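PDB 7A0H: F-actin-capping protein subunit alpha from Plasmodium berghei, which probably binds the fast-growing barbed ends of actin filaments and blocks subunit exchange there, working as an asymmetric homodimer. Local coordinates for residues A[26-29]-A[30-34]; A[110-113]-A[114-118]; A[119-122]-A[123-127]; A[131-135]-A[136-140]; A[252-255]-A[256-260]. All blocks are in the same frame, centred on the assembly; numbering follows the deposited sequence.

Contact 1: A[26-29]-A[30-34]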
# COMPACT_ATOMS: atom_id res chain seq x y z
N ASP A 26 -7.51 6.48 -12.42
CA ASP A 26 -8.52 5.50 -12.78
C ASP A 26 -9.63 5.54 -11.75
O ASP A 26 -10.82 5.54 -12.09
CB ASP A 26 -7.95 4.10 -12.92
CG ASP A 26 -6.90 3.99 -14.06
OD1 ASP A 26 -6.93 4.81 -15.02
OD2 ASP A 26 -6.04 3.07 -13.98
N LEU A 27 -9.26 5.65 -10.47
CA LEU A 27 -10.29 5.64 -9.43
C LEU A 27 -11.25 6.82 -9.57
O LEU A 27 -12.48 6.66 -9.41
CB LEU A 27 -9.66 5.62 -8.05
CG LEU A 27 -10.71 5.57 -6.93
CD1 LEU A 27 -11.64 4.37 -7.12
CD2 LEU A 27 -10.03 5.51 -5.56
N ILE A 28 -10.72 8.02 -9.83
CA ILE A 28 -11.55 9.20 -10.01
C ILE A 28 -12.53 8.99 -11.16
O ILE A 28 -13.75 9.19 -11.01
CB ILE A 28 -10.68 10.45 -10.30
CG1 ILE A 28 -9.73 10.74 -9.14
CG2 ILE A 28 -11.60 11.61 -10.72
CD1 ILE A 28 -10.35 10.62 -7.77
N SER A 29 -12.01 8.60 -12.33
CA SER A 29 -12.84 8.31 -13.50
C SER A 29 -14.01 7.41 -13.17
O SER A 29 -15.12 7.61 -13.68
CB SER A 29 -11.99 7.70 -14.61
OG SER A 29 -12.81 7.19 -15.64
N ASN A 30 -13.79 6.37 -12.35
CA ASN A 30 -14.89 5.48 -12.02
C ASN A 30 -15.89 6.18 -11.11
O ASN A 30 -17.09 5.89 -11.15
CB ASN A 30 -14.39 4.21 -11.31
CG ASN A 30 -13.74 3.20 -12.24
OD1 ASN A 30 -13.91 3.25 -13.46
ND2 ASN A 30 -12.99 2.26 -11.67
N LEU A 31 -15.41 7.11 -10.29
CA LEU A 31 -16.28 7.85 -9.38
C LEU A 31 -17.17 8.82 -10.15
O LEU A 31 -18.34 9.02 -9.79
CB LEU A 31 -15.42 8.58 -8.33
CG LEU A 31 -14.75 7.72 -7.25
CD1 LEU A 31 -13.85 8.57 -6.31
CD2 LEU A 31 -15.77 6.91 -6.43
N LYS A 32 -16.64 9.42 -11.21
CA LYS A 32 -17.42 10.32 -12.05
C LYS A 32 -18.54 9.57 -12.77
O LYS A 32 -19.68 10.05 -12.82
CB LYS A 32 -16.50 11.03 -13.05
CG LYS A 32 -15.63 12.14 -12.46
CD LYS A 32 -14.93 12.92 -13.56
CE LYS A 32 -14.02 14.05 -13.03
NZ LYS A 32 -13.61 15.03 -14.10
N THR A 33 -18.23 8.42 -13.38
CA THR A 33 -19.29 7.69 -14.07
C THR A 33 -20.46 7.40 -13.14
O THR A 33 -21.63 7.51 -13.53
CB THR A 33 -18.75 6.37 -14.65
OG1 THR A 33 -18.45 5.44 -13.60
CG2 THR A 33 -17.49 6.59 -15.48
N ILE A 34 -20.17 7.05 -11.89
CA ILE A 34 -21.21 6.77 -10.92
C ILE A 34 -21.85 8.06 -10.43
O ILE A 34 -23.07 8.21 -10.39
CB ILE A 34 -20.63 5.96 -9.75
CG1 ILE A 34 -19.98 4.65 -10.21
CG2 ILE A 34 -21.71 5.65 -8.74
CD1 ILE A 34 -20.84 3.76 -11.06
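Leu27, Ile28 and Leu31 close up on one side of helix 21-35, one turn apart. CD1 of Leu31 lies 4.4 Å from CG of Leu27 and 4.3 Å from CD1 of Ile28, so a single methyl group bridges both neighbours of the preceding turn. Leu31 has its CG beside the backbone N (chi1 -73°), which leans the branch back over the carbonyl of Leu27; CG stands 3.3 Å from Leu27 O. This apolar side is pressed against Val15 and Leu16 of helix 3-18, while Ile28 also reaches Ile45 of helix 39-55. Farther round, the extended chain of Lys32 passes Ile28, its CE 4.1 Å from Ile28 CG2.

The other side is looser and polar, with Asp26 and Thr33 exposed to solvent. Asp26 turns its carboxylate away, and Thr33 uses its hydroxyl locally: OG1 bonds the carbonyl O of Asn30 at 2.8 Å, while its CG2 rests against Ser29 O. Asn30 and Thr33 are also met by Phe11 of the second subunit. The backbone is held by i to i+4 bonds such as Lys32 N to Ile28 O at 2.9 Å. The arrangement is that of an amphipathic alpha-helix packed against helices 3-18 and 39-55 in the N-terminal helical region.

Contact 2: A[110-113]-A[114-118]; sequences PDIL and EKYRV
Pro110 and Glu114 meet where the chain enters helix 112-131. The glutamate CB lies 3.6 Å from Asp111 OD1, the acid of the N-cap residue. CG, set opposite the backbone N (chi1 176°), comes against the proline CB at 3.5 Å, and a bend at chi2 (60°) then swings the carboxylate along the helix to Arg117. Here the guanidinium offers its side edge: NE gives a hydrogen bond to Glu114 OE1 at 2.9 Å and NH2 one to OE2 at 3.0 Å, both oxygens being met on their syn sides. This two-nitrogen salt bridge lies along the first turns of the long helix that runs along strands 154-167 and 170-183 of the five-stranded antiparallel sheet, and Lys86 adds a second salt bridge to OE2. Arg117 NH1 continues to Asn84 and to the carbonyl of Val162, which leaves the guanidinium little freedom to turn.

On another side of the helix, Ile112 and Tyr116 lie alongside each other, CG1 being 3.9 Å from CE2 of the ring. The Tyr116 ring presents an edge to the carbonyl O of Ile112, and it meets Phe200 and Phe246 edge-to-face.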
# COMPACT_ATOMS: atom_id res chain seq x y z
N PRO A 110 15.41 44.30 -8.59
CA PRO A 110 14.91 43.46 -7.49
C PRO A 110 15.45 43.89 -6.13
O PRO A 110 16.61 44.28 -5.99
CB PRO A 110 15.42 42.06 -7.86
CG PRO A 110 16.79 42.37 -8.45
CD PRO A 110 16.56 43.66 -9.27
N ASP A 111 14.57 43.84 -5.12
CA ASP A 111 14.96 44.09 -3.75
C ASP A 111 15.88 42.96 -3.26
O ASP A 111 16.17 41.99 -3.96
CB ASP A 111 13.74 44.21 -2.85
CG ASP A 111 13.02 42.89 -2.67
OD1 ASP A 111 12.79 42.14 -3.65
OD2 ASP A 111 12.76 42.55 -1.49
N ILE A 112 16.29 43.03 -1.99
CA ILE A 112 17.37 42.18 -1.53
C ILE A 112 16.90 40.72 -1.39
O ILE A 112 17.56 39.80 -1.87
CB ILE A 112 17.99 42.81 -0.27
CG1 ILE A 112 19.15 42.00 0.25
CG2 ILE A 112 17.05 42.91 0.86
CD1 ILE A 112 20.38 42.14 -0.60
N LEU A 113 15.70 40.50 -0.87
CA LEU A 113 15.14 39.14 -0.81
C LEU A 113 15.23 38.41 -2.13
O LEU A 113 15.63 37.24 -2.21
CB LEU A 113 13.67 39.22 -0.42
CG LEU A 113 12.93 37.89 -0.34
CD1 LEU A 113 13.57 37.04 0.77
CD2 LEU A 113 11.49 38.15 -0.08
N GLU A 114 14.79 39.05 -3.18
CA GLU A 114 14.88 38.44 -4.50
C GLU A 114 16.33 38.13 -4.83
O GLU A 114 16.61 37.21 -5.60
CB GLU A 114 14.19 39.35 -5.54
CG GLU A 114 14.25 38.91 -7.02
CD GLU A 114 13.59 37.55 -7.30
OE1 GLU A 114 12.95 37.01 -6.36
OE2 GLU A 114 13.74 37.05 -8.45
N LYS A 115 17.27 38.90 -4.32
CA LYS A 115 18.66 38.61 -4.64
C LYS A 115 19.10 37.33 -3.93
O LYS A 115 19.75 36.46 -4.53
CB LYS A 115 19.52 39.80 -4.20
CG LYS A 115 19.52 41.02 -5.11
CD LYS A 115 20.54 42.08 -4.58
CE LYS A 115 20.51 43.39 -5.38
NZ LYS A 115 20.62 44.62 -4.50
N TYR A 116 18.64 37.12 -2.71
CA TYR A 116 18.88 35.84 -2.06
C TYR A 116 18.27 34.70 -2.87
O TYR A 116 18.94 33.67 -3.09
CB TYR A 116 18.27 35.91 -0.67
CG TYR A 116 19.16 36.53 0.39
CD1 TYR A 116 20.12 35.79 1.06
CD2 TYR A 116 19.06 37.87 0.69
CE1 TYR A 116 20.92 36.35 2.07
CE2 TYR A 116 19.84 38.43 1.67
CZ TYR A 116 20.78 37.66 2.34
OH TYR A 116 21.55 38.20 3.30
N ARG A 117 17.01 34.88 -3.34
CA ARG A 117 16.29 33.83 -4.07
C ARG A 117 17.01 33.51 -5.37
O ARG A 117 17.15 32.33 -5.76
CB ARG A 117 14.82 34.27 -4.35
CG ARG A 117 13.86 33.07 -4.86
CD ARG A 117 12.60 33.56 -5.64
NE ARG A 117 13.03 34.13 -6.91
CZ ARG A 117 13.45 33.43 -7.96
NH1 ARG A 117 13.44 32.10 -7.97
NH2 ARG A 117 13.83 34.11 -9.03
N VAL A 118 17.41 34.56 -6.08
CA VAL A 118 18.07 34.34 -7.36
C VAL A 118 19.35 33.53 -7.12
O VAL A 118 19.59 32.51 -7.80
CB VAL A 118 18.36 35.65 -8.08
CG1 VAL A 118 19.28 35.44 -9.22
CG2 VAL A 118 16.98 36.32 -8.66

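Contact 3: A[119-122]-A[123-127]; sequences ACNN and KLKEY
The middle of helix 112-131, a long helix lying against the antiparallel sheet, brings Asn121 and Lys125 together one turn apart. CE of Lys125 comes to 3.4 Å from Asn121 OD1 and 4.0 Å from ND2, so the aliphatic end of the lysine passes beside the amide while its ammonium goes on to the carbonyl of Ser160. The chain crosses the amide at a slant, and a bend at chi4 (-69°) sets NZ off from the line of the extended methylenes. The amide itself is held at both ends: ND2 gives a hydrogen bond to Asn122 OD1 at 3.2 Å, tilted from the amide plane, and OD1 receives one from Asn84. Such a grip should fix which way the amide is turned.

As in any alpha-helix, the main chain is tied from each residue to the fourth along, as from Lys125 N to Asn121 O at 2.9 Å. Cys120 and Leu124 face the sheet, resting on Val162 of strand 154-167 and on neighbours in strand 170-183. Lys123 leans the other way, onto Ala247 and Ser248 of helix 243-266. Its CG sits 3.5 Å from Ala119 O, and the bend at chi2 carries the rest of the chain across.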
# COMPACT_ATOMS: atom_id res chain seq x y z
N ALA A 119 20.17 33.95 -6.12
CA ALA A 119 21.42 33.26 -5.83
C ALA A 119 21.15 31.83 -5.39
O ALA A 119 21.83 30.87 -5.82
CB ALA A 119 22.20 33.99 -4.71
N CYS A 120 20.21 31.65 -4.47
CA CYS A 120 19.92 30.27 -4.11
C CYS A 120 19.41 29.47 -5.30
O CYS A 120 19.73 28.29 -5.41
CB CYS A 120 18.93 30.22 -3.01
SG CYS A 120 19.50 30.75 -1.37
N ASN A 121 18.72 30.12 -6.23
CA ASN A 121 18.20 29.42 -7.40
C ASN A 121 19.35 28.93 -8.29
O ASN A 121 19.35 27.79 -8.76
CB ASN A 121 17.28 30.37 -8.20
CG ASN A 121 16.88 29.78 -9.52
OD1 ASN A 121 16.03 28.90 -9.56
ND2 ASN A 121 17.55 30.18 -10.60
N ASN A 122 20.30 29.82 -8.58
CA ASN A 122 21.45 29.45 -9.42
C ASN A 122 22.29 28.33 -8.82
O ASN A 122 22.72 27.42 -9.55
CB ASN A 122 22.37 30.65 -9.63
CG ASN A 122 21.62 31.78 -10.24
OD1 ASN A 122 20.48 31.55 -10.71
ND2 ASN A 122 22.19 32.96 -10.24
N LYS A 123 22.52 28.37 -7.51
CA LYS A 123 23.33 27.31 -6.92
C LYS A 123 22.56 25.98 -6.92
O LYS A 123 23.16 24.92 -7.11
CB LYS A 123 23.66 27.64 -5.46
CG LYS A 123 24.56 28.84 -5.21
CD LYS A 123 25.69 28.94 -6.21
CE LYS A 123 26.54 30.24 -5.96
NZ LYS A 123 27.62 30.26 -7.02
N LEU A 124 21.21 26.05 -6.70
CA LEU A 124 20.36 24.84 -6.73
C LEU A 124 20.39 24.22 -8.09
O LEU A 124 20.67 23.05 -8.25
CB LEU A 124 18.92 25.14 -6.36
CG LEU A 124 18.01 23.92 -6.05
CD1 LEU A 124 18.41 23.10 -4.79
CD2 LEU A 124 16.55 24.45 -5.87
N LYS A 125 20.26 25.03 -9.12
CA LYS A 125 20.37 24.44 -10.44
C LYS A 125 21.76 23.89 -10.72
O LYS A 125 21.89 22.81 -11.34
CB LYS A 125 19.96 25.48 -11.50
CG LYS A 125 18.32 25.65 -11.41
CD LYS A 125 17.68 26.46 -12.46
CE LYS A 125 16.20 26.68 -12.10
NZ LYS A 125 15.36 25.44 -12.18
N GLU A 126 22.82 24.58 -10.29
CA GLU A 126 24.16 24.07 -10.58
C GLU A 126 24.35 22.74 -9.89
O GLU A 126 24.91 21.77 -10.45
CB GLU A 126 25.22 25.11 -10.15
CG GLU A 126 26.68 24.64 -10.19
CD GLU A 126 27.71 25.71 -9.68
OE1 GLU A 126 27.63 26.15 -8.49
OE2 GLU A 126 28.59 26.09 -10.49
N TYR A 127 23.83 22.66 -8.67
CA TYR A 127 24.00 21.48 -7.86
C TYR A 127 23.39 20.28 -8.57
O TYR A 127 24.03 19.21 -8.68
CB TYR A 127 23.33 21.77 -6.52
CG TYR A 127 23.09 20.50 -5.72
CD1 TYR A 127 24.13 19.82 -5.21
CD2 TYR A 127 21.75 19.97 -5.50
CE1 TYR A 127 23.97 18.67 -4.44
CE2 TYR A 127 21.56 18.87 -4.73
CZ TYR A 127 22.70 18.16 -4.23
OH TYR A 127 22.55 16.98 -3.56

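Contact 4: A[131-135]-A[136-140]; sequences YYKKW and SDHQT
Lys133 and His138 make the apolar part of this turn, just beyond the end of helix 112-131. The lysine CB lies over one face of the imidazole, 3.8 Å from the centroid of the His138 ring and offset toward its rim, a CH-pi contact. The extended chain then continues across the ring, with CD 3.7 Å from His138 CD2. Beside it, Lys133 CB also packs against Asp137 CB at 3.8 Å. A looser van der Waals contact sets Gln139 NE2 3.7 Å from Trp135 CH2, with the amide and indole planes 36° apart; Gln139 OE1 is bound by the backbone N of Thr145.

Hydrogen bonds close a beta turn over residues 134-137. Asp137 N meets Lys134 O at 2.8 Å, coming from above the carbonyl plane. In the reverse sense, Lys134 N donates to Asp137 OD2 at 3.2 Å and 169°, using the anti lone pair of the carboxylate, while His138 N makes weak bonds to the carbonyls of Lys134 and Trp135.

Asp137 thus ties the turn through both its carboxylate and its N-H, whereas Lys133 divides its chemistry, laying its aliphatic part on the imidazole and sending its charged end to Ile284 O of the second subunit.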
# COMPACT_ATOMS: atom_id res chain seq x y z
N TYR A 131 25.52 16.99 -9.90
CA TYR A 131 25.45 15.77 -9.11
C TYR A 131 24.34 14.75 -9.45
O TYR A 131 24.48 13.58 -9.07
CB TYR A 131 25.27 16.14 -7.63
CG TYR A 131 26.46 16.81 -7.14
CD1 TYR A 131 27.62 16.10 -6.95
CD2 TYR A 131 26.46 18.13 -6.84
CE1 TYR A 131 28.75 16.71 -6.51
CE2 TYR A 131 27.53 18.71 -6.40
CZ TYR A 131 28.70 18.02 -6.23
OH TYR A 131 29.82 18.65 -5.76
N TYR A 132 23.23 15.17 -10.10
CA TYR A 132 22.15 14.26 -10.52
C TYR A 132 22.51 13.56 -11.84
O TYR A 132 23.01 14.18 -12.79
CB TYR A 132 20.80 15.04 -10.69
CG TYR A 132 20.12 15.36 -9.36
CD1 TYR A 132 18.73 15.32 -9.20
CD2 TYR A 132 20.89 15.67 -8.26
CE1 TYR A 132 18.14 15.54 -7.95
CE2 TYR A 132 20.33 15.93 -7.04
CZ TYR A 132 18.95 15.87 -6.86
OH TYR A 132 18.42 16.08 -5.56
N LYS A 133 22.30 12.28 -11.88
CA LYS A 133 22.25 11.52 -13.11
C LYS A 133 21.68 12.32 -14.28
O LYS A 133 20.61 12.96 -14.18
CB LYS A 133 21.35 10.28 -12.92
CG LYS A 133 21.85 9.22 -11.93
CD LYS A 133 20.83 8.05 -11.70
CE LYS A 133 21.26 7.23 -10.51
NZ LYS A 133 20.23 6.24 -10.02
N LYS A 134 22.33 12.19 -15.42
CA LYS A 134 21.81 12.51 -16.74
C LYS A 134 21.54 11.19 -17.50
O LYS A 134 21.72 10.10 -16.96
CB LYS A 134 22.81 13.45 -17.46
CG LYS A 134 23.23 14.73 -16.65
CD LYS A 134 24.26 15.56 -17.39
CE LYS A 134 24.75 16.72 -16.56
NZ LYS A 134 23.60 17.56 -16.16
N TRP A 135 21.17 11.31 -18.78
CA TRP A 135 20.67 10.18 -19.57
C TRP A 135 21.59 8.97 -19.49
O TRP A 135 21.16 7.88 -19.12
CB TRP A 135 20.48 10.62 -21.03
CG TRP A 135 19.84 9.57 -21.93
CD1 TRP A 135 18.49 9.41 -22.21
CD2 TRP A 135 20.53 8.51 -22.69
NE1 TRP A 135 18.32 8.35 -23.09
CE2 TRP A 135 19.53 7.78 -23.38
CE3 TRP A 135 21.88 8.14 -22.85
CZ2 TRP A 135 19.84 6.71 -24.22
CZ3 TRP A 135 22.18 7.04 -23.68
CH2 TRP A 135 21.18 6.35 -24.34
N SER A 136 22.88 9.15 -19.81
CA SER A 136 23.83 8.04 -19.80
C SER A 136 24.01 7.40 -18.41
O SER A 136 24.46 6.25 -18.34
CB SER A 136 25.19 8.54 -20.33
OG SER A 136 25.69 9.61 -19.54
N ASP A 137 23.64 8.09 -17.33
CA ASP A 137 23.78 7.53 -15.99
C ASP A 137 22.57 6.72 -15.50
O ASP A 137 22.75 5.90 -14.60
CB ASP A 137 24.06 8.64 -14.97
CG ASP A 137 25.28 9.45 -15.34
OD1 ASP A 137 26.34 8.80 -15.61
OD2 ASP A 137 25.15 10.71 -15.39
N HIS A 138 21.35 6.93 -16.03
CA HIS A 138 20.23 6.02 -15.74
C HIS A 138 20.37 4.71 -16.50
O HIS A 138 19.51 3.83 -16.38
CB HIS A 138 18.86 6.64 -16.06
CG HIS A 138 18.58 7.94 -15.36
ND1 HIS A 138 18.83 9.16 -15.95
CD2 HIS A 138 18.05 8.21 -14.14
CE1 HIS A 138 18.50 10.13 -15.11
NE2 HIS A 138 18.02 9.58 -14.01
N GLN A 139 21.43 4.61 -17.32
CA GLN A 139 21.71 3.42 -18.10
C GLN A 139 21.97 2.23 -17.20
O GLN A 139 22.63 2.36 -16.16
CB GLN A 139 22.93 3.63 -19.00
CG GLN A 139 22.65 4.26 -20.36
CD GLN A 139 23.40 3.57 -21.48
OE1 GLN A 139 24.53 3.12 -21.29
NE2 GLN A 139 22.75 3.42 -22.64
N THR A 140 21.47 1.08 -17.63
CA THR A 140 21.72 -0.21 -16.99
C THR A 140 23.02 -0.80 -17.56
O THR A 140 23.04 -1.83 -18.24
CB THR A 140 20.52 -1.13 -17.20
OG1 THR A 140 20.24 -1.24 -18.60
CG2 THR A 140 19.29 -0.56 -16.49

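Contact 5: A[252-255]-A[256-260]; sequences SVIR and ECEND
Val253 has CG1 opposite its backbone N (chi1 175°), whereas Cys257 sets SG beside its own N (chi1 -68°); these two choices bring CG1 and SG to 3.9 Å across one turn of helix 243-266. The helix is amphipathic and lies against the five-stranded antiparallel sheet, next to helix 112-131. On the sheet side, Val253 rests on Lys235 and Val237 of strand 223-238, and Cys257 on Phe233 of the same strand and on Trp196 of strand 187-200.

One residue further round the helix, Ile254 and Glu258 run side by side in the same direction. The glutamate holds its extended chain against the isoleucine, CG being 3.3 Å from Ile254 O, and its OE2 stands 4.0 Å from Ile254 CG2. The carboxylate is buried, but its oxygens have partners: OE1 is bound by the hydroxyls of Tyr127 and Tyr132, and OE2 by that of Ser194. Three hydroxyl groups round one acid should limit its rotation and could offset the cost of burying a charge.

Arg255 and Asn259 lie on another side of the helix, partly exposed and also running the same way, with the guanidinium and amide planes only 10° apart. The arginine does not finish on the asparagine, since NH1 goes to Tyr131 OH, while Leu286 of the second subunit packs on Asn259. Regular backbone bonds hold the turns together, such as Cys257 N to Val253 O at 2.8 Å. Where the two side chains come nearest, Arg255 CG is 4.0 Å from Asn259 ND2.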
# COMPACT_ATOMS: atom_id res chain seq x y z
N SER A 252 25.62 23.52 0.33
CA SER A 252 26.58 22.47 0.76
C SER A 252 25.93 21.49 1.73
O SER A 252 26.18 20.29 1.68
CB SER A 252 27.88 23.06 1.37
OG SER A 252 28.63 22.02 2.03
N VAL A 253 25.07 22.00 2.61
CA VAL A 253 24.31 21.15 3.54
C VAL A 253 23.31 20.24 2.82
O VAL A 253 23.08 19.09 3.21
CB VAL A 253 23.54 22.06 4.50
CG1 VAL A 253 22.66 21.19 5.38
CG2 VAL A 253 24.47 22.89 5.37
N ILE A 254 22.60 20.76 1.83
CA ILE A 254 21.74 19.93 1.00
C ILE A 254 22.55 18.84 0.33
O ILE A 254 22.12 17.67 0.30
CB ILE A 254 20.98 20.81 -0.02
CG1 ILE A 254 19.88 21.62 0.68
CG2 ILE A 254 20.35 19.97 -1.10
CD1 ILE A 254 19.45 22.80 -0.15
N ARG A 255 23.73 19.19 -0.21
CA ARG A 255 24.59 18.18 -0.85
C ARG A 255 24.89 17.03 0.12
O ARG A 255 24.78 15.85 -0.22
CB ARG A 255 25.89 18.83 -1.37
CG ARG A 255 26.96 17.83 -1.87
CD ARG A 255 28.17 18.53 -2.56
NE ARG A 255 28.77 19.54 -1.66
CZ ARG A 255 29.50 20.55 -2.08
NH1 ARG A 255 29.76 20.69 -3.40
NH2 ARG A 255 29.95 21.41 -1.18
N GLU A 256 25.18 17.37 1.37
CA GLU A 256 25.54 16.36 2.35
C GLU A 256 24.33 15.57 2.83
O GLU A 256 24.42 14.36 3.07
CB GLU A 256 26.18 17.08 3.55
CG GLU A 256 26.86 16.20 4.53
CD GLU A 256 26.97 16.82 5.94
OE1 GLU A 256 26.41 17.93 6.16
OE2 GLU A 256 27.57 16.15 6.82
N CYS A 257 23.24 16.26 3.11
CA CYS A 257 22.02 15.52 3.53
C CYS A 257 21.54 14.55 2.44
O CYS A 257 21.15 13.41 2.74
CB CYS A 257 20.98 16.54 3.93
SG CYS A 257 21.47 17.43 5.47
N GLU A 258 21.71 14.89 1.17
CA GLU A 258 21.24 13.97 0.14
C GLU A 258 22.18 12.79 0.05
O GLU A 258 21.76 11.65 -0.15
CB GLU A 258 21.08 14.71 -1.19
CG GLU A 258 19.81 15.79 -1.13
CD GLU A 258 19.33 16.25 -2.50
OE1 GLU A 258 20.05 16.05 -3.47
OE2 GLU A 258 18.28 16.85 -2.62
N ASN A 259 23.47 13.06 0.24
CA ASN A 259 24.45 11.98 0.37
C ASN A 259 24.11 11.06 1.54
O ASN A 259 24.30 9.86 1.46
CB ASN A 259 25.88 12.57 0.62
CG ASN A 259 26.61 12.95 -0.66
OD1 ASN A 259 26.43 12.28 -1.68
ND2 ASN A 259 27.45 14.03 -0.61
N ASP A 260 23.64 11.62 2.65
CA ASP A 260 23.33 10.80 3.83
C ASP A 260 22.14 9.87 3.55
O ASP A 260 22.13 8.73 4.04
CB ASP A 260 23.11 11.75 5.02
CG ASP A 260 22.82 11.02 6.36
OD1 ASP A 260 23.45 9.97 6.69
OD2 ASP A 260 21.95 11.56 7.13

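The five contacts follow one another along the chain without overlap. Contacts 2 and 3 adjoin on helix 112-131, their centres 13 Å apart, and contact 4 lies in the loop just after it. Contact 5, on helix 243-266, has its centre 14 Å from that of contact 3 and 19 Å from that of contact 4. Glu258 links the three through probable hydrogen bonds with Tyr127 and Tyr132, whose CE2 atoms pack at 3.9 Å; the two helices lie side by side against the five-stranded sheet, with the start of the loop joined to both. Contact 1 stands apart, its centre 37 Å from that of contact 4. Contacts 1, 3, 4 and 5 all touch the second subunit, which places dimer contacts in both regions.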